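FrpC operon protein (Neisseria meningitidis, PDB 5EDF) binds the RTX protein FrpC, is iron-regulated and adopts a novel fold; its wider role is unknown, though a part in adhesion has been suggested. Local coordinates at residues 8-19 against 29-37; 65-76 against 211-219. One frame throughout, in Å; residues are numbered along the deposited sequence.

How the contacts relate
From the N terminus, the chain first runs through the loop 8-17 into strand 18-23, turns, and returns along strand 26-31. Contact 1 closes this short excursion by joining 8-19 to 29-37. The chain then enters strand 61-70 and turns into strand 73-77, at the edge of the large antiparallel sheet. Contact 2 opens here and closes much later, when the C-terminal helix 205-224 packs across the sheet and meets this hairpin. The two contacts therefore follow each other in series, and neither encloses the other. Tyr34 joins them: its CZ lies 3.5 Å from Leu218 CD1, and Tyr34 CD1 lies 3.8 Å from Val65 CG1. The 3-10 segment after the N-terminal hairpin thus meets both sheet and helix.

Contact 1 of 2, residues 8-19 against 29-37; sequences NPEPMTGFEHTV and VIPYGYLAR
The ring of Tyr32 is held between Pro11 and His17. Pro11 CG lies over one face, 3.9 Å from the centroid of the Tyr32 ring, and His17 CB covers the opposite face; both are CH-pi contacts. CG of Tyr32 sits between its own backbone N and carbonyl carbon (chi1 82°), which directs the ring into the loop 8-17. The imidazole of His17 turns its edge to the Tyr32 face, with the planes at 85°. Further along, Phe15 CD1 rests on Pro31 CB at 3.6 Å. At the strand, Val19 CG2 meets Leu35 CD1 at 3.9 Å.

The strands form an antiparallel beta hairpin, 18-23 with 26-31. Val19 and Ile30 are a hydrogen-bonded pair, with N-H to O bonds in both directions. Past the strand end, Tyr32 N donates to His17 O at 2.8 Å, and Gly33 N donates to Gly14 O. Here the backbones come close: Gly14 CA and Gly33 CA are 3.8 Å apart.

At the polar edge, Tyr32 OH donates to Pro9 O at 2.7 Å, from above the carbonyl plane. The Glu16 chain bends at chi2 (90°), and its OE1 lies at the edge of the Tyr32 ring, in the ring plane, 3.5 Å from Tyr32 CE1. Glu16 OE2 accepts from Met12 N (a selenomethionine) and Thr13 N from opposite faces, and Glu16 OE1 accepts from Gly14 N at 3.0 Å.

Contact 2 of 2, residues 65-76 against 211-219; sequences VYYKKTDQGWVL and YHQQVEQLV
This contact seats the C-terminal helix on the beta hairpin formed by strands 61-70 and 73-77, the latter an outermost strand of the large antiparallel sheet. Leu76 reaches from the edge strand to the helix and divides its two methyl groups. CD2 lies over one face of the Tyr211 ring, offset toward the rim, in a CH-pi contact 3.8 Å from the ring centroid. CD1 meets Val215 CG2 at 4.0 Å. The phenol of Tyr211 extends past Leu76 to strand 61-70, because its CG is anti to the backbone N (chi1 -170°). There Tyr211 OH touches Val65 CG2 at 3.6 Å, while its polar partner is Asp99 of the next strand. One turn past Val215, Leu218 CD2 and Val65 CG1 meet tip to tip at 4.1 Å.

The helix runs roughly with strand 73-76, at 29° between their directions, and their axes approach to 8.8 Å. Thr70 to Gly73 form the type I turn that joins the two strands. Thr70 OG1 accepts from Gln72 N, which makes an ST turn.

Gln214 provides the polar side of the contact. Extended beyond CG, its chain carries the amide to the edge strand. NE2 donates to Trp74 O at 2.8 Å, with an N-H...O angle of 145°. OE1 takes a hydrogen bond from a water, which itself accepts from Leu76 N at 3.0 Å. The amide serves Trp74 O directly and Leu76 N, two residues on, through the water. The Trp74 indole leads away from the helix segment; Lys69 CD covers one of its faces, and its NE1 is hydrogen-bonded to Glu207, earlier in the same helix.

Contact 1 of 2, residues 8-19 against 29-37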
loop_
_atom_site.group_PDB
_atom_site.type_symbol
_atom_site.label_atom_id
_atom_site.label_comp_id
_atom_site.label_asym_id
_atom_site.label_seq_id
_atom_site.Cartn_x
_atom_site.Cartn_y
_atom_site.Cartn_z
ATOM N N ASN A 8 -12.263 -20.949 6.307
ATOM C CA ASN A 8 -12.283 -20.867 4.840
ATOM C C ASN A 8 -11.118 -21.652 4.233
ATOM O O ASN A 8 -10.049 -21.701 4.823
ATOM C CB ASN A 8 -12.263 -19.414 4.340
ATOM C CG ASN A 8 -13.613 -18.721 4.450
ATOM O OD1 ASN A 8 -14.666 -19.329 4.280
ATOM N ND2 ASN A 8 -13.575 -17.407 4.727
ATOM N N PRO A 9 -11.352 -22.219 3.042
ATOM C CA PRO A 9 -10.326 -22.981 2.328
ATOM C C PRO A 9 -9.289 -22.064 1.701
ATOM O O PRO A 9 -9.512 -20.885 1.501
ATOM C CB PRO A 9 -11.144 -23.690 1.249
ATOM C CG PRO A 9 -12.247 -22.719 0.918
ATOM C CD PRO A 9 -12.616 -22.173 2.279
ATOM N N GLU A 10 -8.148 -22.627 1.358
ATOM C CA GLU A 10 -7.172 -21.923 0.522
ATOM C C GLU A 10 -7.890 -21.362 -0.704
ATOM O O GLU A 10 -8.612 -22.088 -1.362
ATOM C CB GLU A 10 -6.106 -22.921 0.067
ATOM C CG GLU A 10 -4.999 -22.283 -0.738
ATOM C CD GLU A 10 -4.063 -23.261 -1.408
ATOM O OE1 GLU A 10 -4.222 -24.497 -1.285
ATOM O OE2 GLU A 10 -3.150 -22.796 -2.112
ATOM N N PRO A 11 -7.692 -20.069 -1.029
ATOM C CA PRO A 11 -8.314 -19.537 -2.228
ATOM C C PRO A 11 -7.769 -20.085 -3.552
ATOM O O PRO A 11 -6.584 -20.424 -3.653
ATOM C CB PRO A 11 -8.042 -18.011 -2.153
ATOM C CG PRO A 11 -7.561 -17.747 -0.769
ATOM C CD PRO A 11 -6.965 -19.035 -0.278
HETATM N N MSE A 12 -8.654 -20.183 -4.553
HETATM C CA MSE A 12 -8.201 -20.346 -5.923
HETATM C C MSE A 12 -8.033 -18.994 -6.627
HETATM O O MSE A 12 -7.007 -18.747 -7.251
HETATM C CB MSE A 12 -9.105 -21.283 -6.737
HETATM C CG MSE A 12 -8.633 -21.442 -8.160
HETATM SE SE MSE A 12 -9.846 -22.507 -9.192
HETATM C CE MSE A 12 -11.418 -21.459 -9.137
ATOM N N THR A 13 -9.039 -18.133 -6.530
ATOM C CA THR A 13 -8.988 -16.799 -7.087
ATOM C C THR A 13 -8.769 -15.715 -6.022
ATOM O O THR A 13 -8.293 -14.621 -6.369
ATOM C CB THR A 13 -10.299 -16.423 -7.776
ATOM O OG1 THR A 13 -11.337 -16.311 -6.792
ATOM C CG2 THR A 13 -10.686 -17.447 -8.849
ATOM N N GLY A 14 -9.160 -15.964 -4.786
ATOM C CA GLY A 14 -9.133 -14.937 -3.721
ATOM C C GLY A 14 -10.446 -14.243 -3.492
ATOM O O GLY A 14 -10.573 -13.502 -2.525
ATOM N N PHE A 15 -11.431 -14.511 -4.331
ATOM C CA PHE A 15 -12.738 -13.846 -4.263
ATOM C C PHE A 15 -13.880 -14.748 -3.810
ATOM O O PHE A 15 -15.018 -14.310 -3.742
ATOM C CB PHE A 15 -13.061 -13.221 -5.639
ATOM C CG PHE A 15 -12.093 -12.145 -6.038
ATOM C CD1 PHE A 15 -12.217 -10.858 -5.506
ATOM C CD2 PHE A 15 -11.007 -12.422 -6.838
ATOM C CE1 PHE A 15 -11.286 -9.863 -5.851
ATOM C CE2 PHE A 15 -10.081 -11.425 -7.151
ATOM C CZ PHE A 15 -10.230 -10.175 -6.645
ATOM N N GLU A 16 -13.574 -15.998 -3.441
ATOM C CA GLU A 16 -14.625 -16.956 -3.145
ATOM C C GLU A 16 -15.374 -16.653 -1.867
ATOM O O GLU A 16 -16.488 -17.106 -1.706
ATOM C CB GLU A 16 -14.033 -18.362 -3.021
ATOM C CG GLU A 16 -13.397 -18.908 -4.263
ATOM C CD GLU A 16 -11.907 -18.616 -4.429
ATOM O OE1 GLU A 16 -11.322 -17.714 -3.781
ATOM O OE2 GLU A 16 -11.279 -19.326 -5.237
ATOM N N HIS A 17 -14.723 -15.960 -0.941
ATOM C CA HIS A 17 -15.285 -15.579 0.324
ATOM C C HIS A 17 -14.862 -14.186 0.650
ATOM O O HIS A 17 -13.856 -13.692 0.099
ATOM C CB HIS A 17 -14.748 -16.488 1.438
ATOM C CG HIS A 17 -15.209 -17.884 1.313
ATOM N ND1 HIS A 17 -16.481 -18.247 1.695
ATOM C CD2 HIS A 17 -14.609 -18.989 0.832
ATOM C CE1 HIS A 17 -16.637 -19.538 1.463
ATOM N NE2 HIS A 17 -15.519 -20.021 0.948
ATOM N N THR A 18 -15.636 -13.546 1.499
ATOM C CA THR A 18 -15.286 -12.260 2.069
ATOM C C THR A 18 -15.266 -12.376 3.588
ATOM O O THR A 18 -15.873 -13.282 4.177
ATOM C CB THR A 18 -16.256 -11.183 1.659
ATOM O OG1 THR A 18 -17.566 -11.531 2.128
ATOM C CG2 THR A 18 -16.330 -10.982 0.125
ATOM N N VAL A 19 -14.610 -11.421 4.227
ATOM C CA VAL A 19 -14.683 -11.239 5.667
ATOM C C VAL A 19 -15.173 -9.807 5.947
ATOM O O VAL A 19 -14.649 -8.847 5.360
ATOM C CB VAL A 19 -13.358 -11.536 6.374
ATOM C CG1 VAL A 19 -13.455 -11.296 7.914
ATOM C CG2 VAL A 19 -12.903 -12.968 6.060
ATOM N N VAL A 29 -16.002 -4.842 3.761
ATOM C CA VAL A 29 -16.186 -6.240 3.349
ATOM C C VAL A 29 -15.066 -6.565 2.358
ATOM O O VAL A 29 -15.001 -5.949 1.301
ATOM C CB VAL A 29 -17.572 -6.496 2.726
ATOM C CG1 VAL A 29 -17.675 -7.935 2.238
ATOM C CG2 VAL A 29 -18.643 -6.206 3.759
ATOM N N ILE A 30 -14.152 -7.469 2.730
ATOM C CA ILE A 30 -12.895 -7.666 2.010
ATOM C C ILE A 30 -12.840 -9.059 1.427
ATOM O O ILE A 30 -12.957 -10.032 2.174
ATOM C CB ILE A 30 -11.703 -7.446 2.951
ATOM C CG1 ILE A 30 -11.787 -6.039 3.552
ATOM C CG2 ILE A 30 -10.355 -7.641 2.195
ATOM C CD1 ILE A 30 -10.577 -5.618 4.369
ATOM N N PRO A 31 -12.624 -9.190 0.105
ATOM C CA PRO A 31 -12.378 -10.542 -0.431
ATOM C C PRO A 31 -11.210 -11.210 0.278
ATOM O O PRO A 31 -10.170 -10.573 0.495
ATOM C CB PRO A 31 -12.097 -10.303 -1.909
ATOM C CG PRO A 31 -12.778 -8.980 -2.208
ATOM C CD PRO A 31 -12.585 -8.173 -0.946
ATOM N N TYR A 32 -11.375 -12.450 0.703
ATOM C CA TYR A 32 -10.490 -13.017 1.689
ATOM C C TYR A 32 -9.088 -13.255 1.201
ATOM O O TYR A 32 -8.157 -13.352 2.021
ATOM C CB TYR A 32 -11.109 -14.268 2.330
ATOM C CG TYR A 32 -10.988 -15.568 1.592
ATOM C CD1 TYR A 32 -11.298 -15.714 0.243
ATOM C CD2 TYR A 32 -10.630 -16.717 2.284
ATOM C CE1 TYR A 32 -11.216 -16.950 -0.391
ATOM C CE2 TYR A 32 -10.568 -17.920 1.669
ATOM C CZ TYR A 32 -10.865 -18.064 0.335
ATOM O OH TYR A 32 -10.832 -19.291 -0.288
ATOM N N GLY A 33 -8.874 -13.321 -0.109
ATOM C CA GLY A 33 -7.548 -13.444 -0.653
ATOM C C GLY A 33 -6.619 -12.277 -0.422
ATOM O O GLY A 33 -5.419 -12.408 -0.609
ATOM N N TYR A 34 -7.158 -11.143 0.039
ATOM C CA TYR A 34 -6.332 -9.999 0.436
ATOM C C TYR A 34 -5.864 -10.080 1.879
ATOM O O TYR A 34 -5.229 -9.162 2.353
ATOM C CB TYR A 34 -7.145 -8.707 0.244
ATOM C CG TYR A 34 -7.398 -8.377 -1.207
ATOM C CD1 TYR A 34 -6.373 -7.945 -2.053
ATOM C CD2 TYR A 34 -8.659 -8.529 -1.758
ATOM C CE1 TYR A 34 -6.621 -7.660 -3.394
ATOM C CE2 TYR A 34 -8.892 -8.221 -3.074
ATOM C CZ TYR A 34 -7.878 -7.788 -3.890
ATOM O OH TYR A 34 -8.112 -7.509 -5.232
ATOM N N LEU A 35 -6.173 -11.182 2.560
ATOM C CA LEU A 35 -5.918 -11.346 4.000
ATOM C C LEU A 35 -4.913 -12.442 4.326
ATOM O O LEU A 35 -5.075 -13.168 5.319
ATOM C CB LEU A 35 -7.237 -11.568 4.750
ATOM C CG LEU A 35 -8.306 -10.474 4.549
ATOM C CD1 LEU A 35 -9.656 -10.971 5.077
ATOM C CD2 LEU A 35 -7.891 -9.151 5.162
ATOM N N ALA A 36 -3.850 -12.535 3.543
ATOM C CA ALA A 36 -2.885 -13.610 3.701
ATOM C C ALA A 36 -2.243 -13.685 5.086
ATOM O O ALA A 36 -1.824 -14.778 5.531
ATOM C CB ALA A 36 -1.799 -13.555 2.604
ATOM N N ARG A 37 -2.122 -12.558 5.789
ATOM C CA ARG A 37 -1.562 -12.633 7.153
ATOM C C ARG A 37 -2.513 -13.271 8.183
ATOM O O ARG A 37 -2.081 -13.689 9.273
ATOM C CB ARG A 37 -1.135 -11.271 7.673
ATOM C CG ARG A 37 0.047 -10.706 6.965
ATOM C CD ARG A 37 0.410 -9.323 7.456
ATOM N NE ARG A 37 1.665 -8.824 6.937
ATOM C CZ ARG A 37 2.863 -9.031 7.469
ATOM N NH1 ARG A 37 2.994 -9.766 8.579
ATOM N NH2 ARG A 37 3.919 -8.488 6.921
#

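Contact 2 of 2, residues 65-76 against 211-219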
loop_
_atom_site.group_PDB
_atom_site.type_symbol
_atom_site.label_atom_id
_atom_site.label_comp_id
_atom_site.label_asym_id
_atom_site.label_seq_id
_atom_site.Cartn_x
_atom_site.Cartn_y
_atom_site.Cartn_z
ATOM N N VAL A 65 -1.003 -7.504 -0.763
ATOM C CA VAL A 65 -1.171 -7.627 -2.206
ATOM C C VAL A 65 0.112 -8.037 -2.907
ATOM O O VAL A 65 1.204 -7.542 -2.595
ATOM C CB VAL A 65 -1.693 -6.340 -2.840
ATOM C CG1 VAL A 65 -3.121 -5.986 -2.357
ATOM C CG2 VAL A 65 -0.755 -5.149 -2.543
ATOM N N TYR A 66 -0.023 -8.958 -3.841
ATOM C CA TYR A 66 1.057 -9.290 -4.741
ATOM C C TYR A 66 1.062 -8.274 -5.871
ATOM O O TYR A 66 0.008 -7.979 -6.456
ATOM C CB TYR A 66 0.866 -10.707 -5.304
ATOM C CG TYR A 66 1.821 -11.131 -6.402
ATOM C CD1 TYR A 66 3.171 -11.278 -6.160
ATOM C CD2 TYR A 66 1.364 -11.384 -7.664
ATOM C CE1 TYR A 66 4.039 -11.674 -7.147
ATOM C CE2 TYR A 66 2.228 -11.811 -8.645
ATOM C CZ TYR A 66 3.559 -11.929 -8.385
ATOM O OH TYR A 66 4.445 -12.351 -9.390
ATOM N N TYR A 67 2.231 -7.724 -6.173
ATOM C CA TYR A 67 2.336 -6.773 -7.288
ATOM C C TYR A 67 3.110 -7.424 -8.401
ATOM O O TYR A 67 4.086 -8.134 -8.178
ATOM C CB TYR A 67 2.918 -5.425 -6.856
ATOM C CG TYR A 67 4.402 -5.425 -6.482
ATOM C CD1 TYR A 67 5.378 -5.265 -7.436
ATOM C CD2 TYR A 67 4.803 -5.622 -5.168
ATOM C CE1 TYR A 67 6.719 -5.278 -7.093
ATOM C CE2 TYR A 67 6.119 -5.614 -4.810
ATOM C CZ TYR A 67 7.089 -5.437 -5.768
ATOM O OH TYR A 67 8.417 -5.442 -5.377
ATOM N N LYS A 68 2.604 -7.206 -9.618
ATOM C CA LYS A 68 3.086 -7.908 -10.800
ATOM C C LYS A 68 3.198 -7.000 -12.014
ATOM O O LYS A 68 2.299 -6.211 -12.298
ATOM C CB LYS A 68 2.091 -9.041 -11.096
ATOM C CG LYS A 68 2.444 -9.946 -12.216
ATOM C CD LYS A 68 1.411 -11.036 -12.391
ATOM C CE LYS A 68 0.128 -10.584 -13.068
ATOM N NZ LYS A 68 -0.768 -11.743 -13.397
ATOM N N LYS A 69 4.289 -7.154 -12.779
ATOM C CA LYS A 69 4.487 -6.389 -14.002
ATOM C C LYS A 69 3.654 -7.001 -15.140
ATOM O O LYS A 69 3.659 -8.227 -15.315
ATOM C CB LYS A 69 5.969 -6.419 -14.358
ATOM C CG LYS A 69 6.386 -5.454 -15.434
ATOM C CD LYS A 69 6.391 -4.041 -14.908
ATOM C CE LYS A 69 6.785 -3.065 -15.989
ATOM N NZ LYS A 69 8.259 -3.052 -16.203
ATOM N N THR A 70 2.885 -6.167 -15.842
ATOM C CA THR A 70 2.187 -6.575 -17.073
ATOM C C THR A 70 2.526 -5.621 -18.227
ATOM O O THR A 70 3.321 -4.700 -18.054
ATOM C CB THR A 70 0.649 -6.658 -16.873
ATOM O OG1 THR A 70 0.066 -5.349 -16.925
ATOM C CG2 THR A 70 0.303 -7.331 -15.540
ATOM N N ASP A 71 1.938 -5.878 -19.401
ATOM C CA ASP A 71 2.058 -4.984 -20.564
ATOM C C ASP A 71 1.257 -3.706 -20.392
ATOM O O ASP A 71 1.535 -2.701 -21.047
ATOM C CB ASP A 71 1.586 -5.698 -21.839
ATOM C CG ASP A 71 2.569 -6.758 -22.317
ATOM O OD1 ASP A 71 3.747 -6.727 -21.892
ATOM O OD2 ASP A 71 2.164 -7.623 -23.129
ATOM N N GLN A 72 0.261 -3.765 -19.517
ATOM C CA GLN A 72 -0.578 -2.627 -19.209
ATOM C C GLN A 72 -0.205 -1.981 -17.864
ATOM O O GLN A 72 -1.037 -1.299 -17.256
ATOM C CB GLN A 72 -2.027 -3.098 -19.177
ATOM C CG GLN A 72 -2.425 -3.919 -20.410
ATOM C CD GLN A 72 -2.872 -3.046 -21.543
ATOM O OE1 GLN A 72 -3.665 -2.122 -21.341
ATOM N NE2 GLN A 72 -2.373 -3.320 -22.749
ATOM N N GLY A 73 1.026 -2.219 -17.401
ATOM C CA GLY A 73 1.577 -1.562 -16.203
ATOM C C GLY A 73 2.048 -2.515 -15.111
ATOM O O GLY A 73 2.708 -3.518 -15.384
ATOM N N TRP A 74 1.815 -2.126 -13.862
ATOM C CA TRP A 74 1.849 -3.032 -12.722
ATOM C C TRP A 74 0.410 -3.254 -12.269
ATOM O O TRP A 74 -0.430 -2.349 -12.382
ATOM C CB TRP A 74 2.598 -2.417 -11.555
ATOM C CG TRP A 74 4.064 -2.150 -11.783
ATOM C CD1 TRP A 74 4.638 -0.997 -12.229
ATOM C CD2 TRP A 74 5.142 -3.048 -11.495
ATOM N NE1 TRP A 74 6.008 -1.130 -12.259
ATOM C CE2 TRP A 74 6.344 -2.380 -11.825
ATOM C CE3 TRP A 74 5.215 -4.351 -10.999
ATOM C CZ2 TRP A 74 7.597 -2.974 -11.666
ATOM C CZ3 TRP A 74 6.448 -4.928 -10.851
ATOM C CH2 TRP A 74 7.628 -4.242 -11.171
ATOM N N VAL A 75 0.126 -4.436 -11.726
ATOM C CA VAL A 75 -1.181 -4.731 -11.144
ATOM C C VAL A 75 -1.026 -5.334 -9.766
ATOM O O VAL A 75 0.035 -5.869 -9.446
ATOM C CB VAL A 75 -2.051 -5.664 -12.034
ATOM C CG1 VAL A 75 -2.310 -4.996 -13.360
ATOM C CG2 VAL A 75 -1.398 -7.031 -12.188
ATOM N N LEU A 76 -2.087 -5.239 -8.972
ATOM C CA LEU A 76 -2.154 -5.812 -7.633
ATOM C C LEU A 76 -3.102 -6.984 -7.629
ATOM O O LEU A 76 -4.195 -6.921 -8.208
ATOM C CB LEU A 76 -2.664 -4.792 -6.614
ATOM C CG LEU A 76 -1.954 -3.452 -6.605
ATOM C CD1 LEU A 76 -2.622 -2.526 -5.579
ATOM C CD2 LEU A 76 -0.430 -3.573 -6.419
ATOM N N TYR A 211 0.063 2.814 -9.046
ATOM C CA TYR A 211 -0.119 1.911 -7.900
ATOM C C TYR A 211 -1.142 2.526 -6.964
ATOM O O TYR A 211 -2.081 1.823 -6.530
ATOM C CB TYR A 211 1.245 1.674 -7.242
ATOM C CG TYR A 211 1.284 0.581 -6.178
ATOM C CD1 TYR A 211 2.082 -0.522 -6.336
ATOM C CD2 TYR A 211 0.521 0.686 -5.019
ATOM C CE1 TYR A 211 2.143 -1.510 -5.366
ATOM C CE2 TYR A 211 0.566 -0.301 -4.062
ATOM C CZ TYR A 211 1.372 -1.407 -4.231
ATOM O OH TYR A 211 1.360 -2.365 -3.213
ATOM N N HIS A 212 -0.973 3.795 -6.627
ATOM C CA HIS A 212 -1.895 4.405 -5.693
ATOM C C HIS A 212 -3.314 4.463 -6.212
ATOM O O HIS A 212 -4.252 4.232 -5.446
ATOM C CB HIS A 212 -1.429 5.779 -5.223
ATOM C CG HIS A 212 -2.254 6.270 -4.102
ATOM N ND1 HIS A 212 -2.357 5.561 -2.916
ATOM C CD2 HIS A 212 -3.072 7.336 -3.980
ATOM C CE1 HIS A 212 -3.227 6.160 -2.136
ATOM N NE2 HIS A 212 -3.668 7.254 -2.748
ATOM N N GLN A 213 -3.491 4.709 -7.507
ATOM C CA GLN A 213 -4.825 4.698 -8.080
ATOM C C GLN A 213 -5.458 3.319 -7.906
ATOM O O GLN A 213 -6.661 3.202 -7.643
ATOM C CB GLN A 213 -4.782 5.093 -9.567
ATOM C CG GLN A 213 -4.453 6.540 -9.787
ATOM C CD GLN A 213 -4.190 6.901 -11.250
ATOM O OE1 GLN A 213 -3.794 6.066 -12.055
ATOM N NE2 GLN A 213 -4.352 8.160 -11.566
ATOM N N GLN A 214 -4.670 2.256 -8.072
ATOM C CA GLN A 214 -5.177 0.910 -7.855
ATOM C C GLN A 214 -5.570 0.684 -6.389
ATOM O O GLN A 214 -6.582 0.088 -6.112
ATOM C CB GLN A 214 -4.161 -0.127 -8.324
ATOM C CG GLN A 214 -3.951 -0.074 -9.847
ATOM C CD GLN A 214 -2.688 -0.782 -10.262
ATOM O OE1 GLN A 214 -2.247 -1.719 -9.598
ATOM N NE2 GLN A 214 -2.085 -0.336 -11.350
ATOM N N VAL A 215 -4.784 1.225 -5.456
ATOM C CA VAL A 215 -5.084 1.111 -4.029
ATOM C C VAL A 215 -6.382 1.854 -3.715
ATOM O O VAL A 215 -7.220 1.336 -2.983
ATOM C CB VAL A 215 -3.935 1.619 -3.167
ATOM C CG1 VAL A 215 -4.356 1.663 -1.714
ATOM C CG2 VAL A 215 -2.730 0.737 -3.348
ATOM N N GLU A 216 -6.572 3.047 -4.268
ATOM C CA GLU A 216 -7.785 3.828 -4.017
ATOM C C GLU A 216 -9.004 3.047 -4.509
ATOM O O GLU A 216 -9.996 2.940 -3.807
ATOM C CB GLU A 216 -7.714 5.157 -4.762
ATOM C CG GLU A 216 -6.682 6.096 -4.264
ATOM C CD GLU A 216 -6.678 7.407 -5.007
ATOM O OE1 GLU A 216 -6.285 7.456 -6.202
ATOM O OE2 GLU A 216 -7.057 8.397 -4.357
ATOM N N GLN A 217 -8.927 2.481 -5.704
ATOM C CA GLN A 217 -10.030 1.699 -6.250
ATOM C C GLN A 217 -10.315 0.475 -5.364
ATOM O O GLN A 217 -11.486 0.137 -5.082
ATOM C CB GLN A 217 -9.727 1.309 -7.701
ATOM C CG GLN A 217 -10.795 0.500 -8.415
ATOM C CD GLN A 217 -10.291 0.014 -9.772
ATOM O OE1 GLN A 217 -9.339 -0.779 -9.857
ATOM N NE2 GLN A 217 -10.903 0.515 -10.835
ATOM N N LEU A 218 -9.244 -0.170 -4.912
ATOM C CA LEU A 218 -9.360 -1.372 -4.087
ATOM C C LEU A 218 -10.062 -1.066 -2.755
ATOM O O LEU A 218 -11.025 -1.719 -2.354
ATOM C CB LEU A 218 -7.968 -1.983 -3.882
ATOM C CG LEU A 218 -7.896 -3.264 -3.074
ATOM C CD1 LEU A 218 -8.741 -4.374 -3.717
ATOM C CD2 LEU A 218 -6.443 -3.669 -2.947
ATOM N N VAL A 219 -9.592 -0.047 -2.060
ATOM C CA VAL A 219 -10.161 0.303 -0.741
ATOM C C VAL A 219 -11.621 0.723 -0.943
ATOM O O VAL A 219 -12.501 0.323 -0.189
ATOM C CB VAL A 219 -9.307 1.394 -0.060
ATOM C CG1 VAL A 219 -10.037 2.003 1.154
ATOM C CG2 VAL A 219 -7.923 0.833 0.304
HETATM O O HOH W 1 -4.478 -3.659 -9.741
#